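Local coordinates for acetylated cis-Golgi protein, involved in ER-to-Golgi transport (Saccharomyces cerevisiae, PDB 6G8Y) that probably takes part in ER-to-Golgi transport and Golgi organisation as a yeast homologue of GRASP65, using PDZ-type domains that bind protein partners such as golgins, at residues 16-21 / 33-38. Residues are numbered along the deposited sequence; the frame is centred on the assembly and turned at random.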
loop_
_atom_site.group_PDB
_atom_site.type_symbol
_atom_site.label_atom_id
_atom_site.label_comp_id
_atom_site.label_asym_id
_atom_site.label_seq_id
_atom_site.Cartn_x
_atom_site.Cartn_y
_atom_site.Cartn_z
ATOM N N LEU A 16 6.745 -1.383 -9.179
ATOM C CA LEU A 16 6.934 -0.638 -7.945
ATOM C C LEU A 16 5.766 -0.874 -7.008
ATOM O O LEU A 16 4.609 -0.859 -7.453
ATOM C CB LEU A 16 7.034 0.839 -8.245
ATOM C CG LEU A 16 8.200 1.230 -9.141
ATOM C CD1 LEU A 16 8.231 2.733 -9.300
ATOM C CD2 LEU A 16 9.541 0.687 -8.671
ATOM N N ARG A 17 6.067 -1.077 -5.721
ATOM C CA ARG A 17 5.046 -1.185 -4.669
ATOM C C ARG A 17 5.397 -0.266 -3.499
ATOM O O ARG A 17 6.501 0.213 -3.394
ATOM C CB ARG A 17 4.912 -2.638 -4.197
ATOM C CG ARG A 17 4.353 -3.597 -5.271
ATOM C CD ARG A 17 2.946 -3.256 -5.726
ATOM N NE ARG A 17 2.441 -4.235 -6.692
ATOM C CZ ARG A 17 2.620 -4.183 -8.011
ATOM N NH1 ARG A 17 3.265 -3.182 -8.607
ATOM N NH2 ARG A 17 2.111 -5.156 -8.765
ATOM N N ILE A 18 4.428 0.015 -2.650
ATOM C CA ILE A 18 4.619 0.810 -1.454
ATOM C C ILE A 18 4.589 -0.149 -0.268
ATOM O O ILE A 18 3.753 -1.078 -0.212
ATOM C CB ILE A 18 3.533 1.892 -1.339
ATOM C CG1 ILE A 18 3.459 2.679 -2.657
ATOM C CG2 ILE A 18 3.819 2.817 -0.150
ATOM C CD1 ILE A 18 2.334 3.673 -2.786
ATOM N N VAL A 19 5.520 0.042 0.660
ATOM C CA VAL A 19 5.597 -0.781 1.873
ATOM C C VAL A 19 5.578 0.079 3.131
ATOM O O VAL A 19 5.871 1.273 3.049
ATOM C CB VAL A 19 6.858 -1.675 1.864
ATOM C CG1 VAL A 19 6.791 -2.615 0.655
ATOM C CG2 VAL A 19 8.143 -0.846 1.857
ATOM N N TRP A 20 5.254 -0.535 4.271
ATOM C CA TRP A 20 5.299 0.086 5.596
ATOM C C TRP A 20 6.533 -0.443 6.304
ATOM O O TRP A 20 6.648 -1.653 6.486
ATOM C CB TRP A 20 4.053 -0.321 6.401
ATOM C CG TRP A 20 4.014 0.214 7.779
ATOM C CD1 TRP A 20 4.575 -0.338 8.880
ATOM C CD2 TRP A 20 3.369 1.411 8.204
ATOM N NE1 TRP A 20 4.323 0.440 9.970
ATOM C CE2 TRP A 20 3.606 1.538 9.587
ATOM C CE3 TRP A 20 2.661 2.410 7.547
ATOM C CZ2 TRP A 20 3.118 2.601 10.325
ATOM C CZ3 TRP A 20 2.176 3.468 8.280
ATOM C CH2 TRP A 20 2.416 3.561 9.651
ATOM N N VAL A 21 7.421 0.427 6.750
ATOM C CA VAL A 21 8.667 0.000 7.393
ATOM C C VAL A 21 8.683 0.583 8.781
ATOM O O VAL A 21 8.431 1.759 8.968
ATOM C CB VAL A 21 9.918 0.438 6.599
ATOM C CG1 VAL A 21 9.930 -0.146 5.205
ATOM C CG2 VAL A 21 10.044 1.957 6.502
ATOM N N ASP A 33 5.672 -5.792 5.143
ATOM C CA ASP A 33 4.341 -5.211 5.263
ATOM C C ASP A 33 4.074 -4.384 4.006
ATOM O O ASP A 33 4.568 -3.266 3.869
ATOM C CB ASP A 33 4.263 -4.330 6.505
ATOM C CG ASP A 33 4.224 -5.123 7.811
ATOM O OD1 ASP A 33 3.779 -6.282 7.812
ATOM O OD2 ASP A 33 4.611 -4.552 8.859
ATOM N N TYR A 34 3.289 -4.939 3.089
ATOM C CA TYR A 34 2.941 -4.233 1.856
ATOM C C TYR A 34 1.733 -3.345 2.117
ATOM O O TYR A 34 0.797 -3.747 2.809
ATOM C CB TYR A 34 2.555 -5.223 0.762
ATOM C CG TYR A 34 3.722 -5.871 0.105
ATOM C CD1 TYR A 34 4.436 -5.189 -0.883
ATOM C CD2 TYR A 34 4.094 -7.169 0.424
ATOM C CE1 TYR A 34 5.496 -5.774 -1.533
ATOM C CE2 TYR A 34 5.176 -7.769 -0.220
ATOM C CZ TYR A 34 5.864 -7.060 -1.202
ATOM O OH TYR A 34 6.924 -7.623 -1.864
ATOM N N ILE A 35 1.755 -2.136 1.550
ATOM C CA ILE A 35 0.553 -1.317 1.496
ATOM C C ILE A 35 -0.327 -1.841 0.380
ATOM O O ILE A 35 0.059 -1.825 -0.785
ATOM C CB ILE A 35 0.852 0.163 1.197
ATOM C CG1 ILE A 35 1.845 0.748 2.180
ATOM C CG2 ILE A 35 -0.433 0.965 1.193
ATOM C CD1 ILE A 35 1.548 0.397 3.592
ATOM N N VAL A 36 -1.516 -2.290 0.756
ATOM C CA VAL A 36 -2.494 -2.789 -0.212
ATOM C C VAL A 36 -3.678 -1.848 -0.431
ATOM O O VAL A 36 -4.418 -1.985 -1.405
ATOM C CB VAL A 36 -2.943 -4.228 0.146
ATOM C CG1 VAL A 36 -1.750 -5.169 0.032
ATOM C CG2 VAL A 36 -3.581 -4.326 1.517
ATOM N N GLY A 37 -3.857 -0.874 0.456
ATOM C CA GLY A 37 -4.926 0.072 0.289
ATOM C C GLY A 37 -4.681 1.347 1.066
ATOM O O GLY A 37 -3.871 1.388 1.996
ATOM N N PHE A 38 -5.443 2.364 0.687
ATOM C CA PHE A 38 -5.550 3.599 1.432
ATOM C C PHE A 38 -7.016 3.839 1.667
ATOM O O PHE A 38 -7.788 3.760 0.707
ATOM C CB PHE A 38 -4.972 4.787 0.649
ATOM C CG PHE A 38 -3.478 4.702 0.401
ATOM C CD1 PHE A 38 -2.599 4.690 1.467
ATOM C CD2 PHE A 38 -2.938 4.705 -0.892
ATOM C CE1 PHE A 38 -1.242 4.625 1.261
ATOM C CE2 PHE A 38 -1.561 4.661 -1.091
ATOM C CZ PHE A 38 -0.724 4.611 -0.017
HETATM O O HOH W 1 1.800 -1.127 -2.885
#
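Ile18 and Ile35 bury the most surface where residues 16-21 meet strand 33-38. The two side chains cross obliquely, with Ile18 CG2 3.7 Å from Ile35 CG1. In Ile35, CG1 is anti to the carbonyl carbon (chi1 -55°). The chain bends at chi2 (-46°), so CD1 turns to Trp20 CB, 3.8 Å away. Ile35 thus touches side chains on both flanks of Val19. An alanine here, in place of Ile35, removes CG1 and CD1 and would probably loosen the packing against Ile18 CG2 and Trp20 CB. The other arm of Ile18 ends in CD1, which reaches the edge of the Phe38 ring, 4.2 Å from CZ, and Phe64 of helix 57-66 makes an edge-to-face contact with that ring.

Two backbone bonds join the two segments. Ile35 N donates to Ile18 O at 2.9 Å, from above the carbonyl plane. Trp20 N donates to Asp33 O at 2.8 Å, almost straight and nearly along the C=O axis. Between them Val19 and Tyr34 form an antiparallel non-hydrogen-bonded pair. This is a short edge pairing in the antiparallel sheet of the PDZ1 domain; strand 33-38 also pairs with strands 41-47 and 71-78. Beyond Ile18 the two segments splay apart, and a water takes over: it accepts from Ile18 N and donates to Ile35 O.

Val19 and Tyr34 lie side by side, with Val19 CG1 3.8 Å from Tyr34 CD1. Asp33 CB packs 4.0 Å from Trp20 CB. The Asp33 carboxylate points on to Arg85, with which OD2 forms a salt bridge.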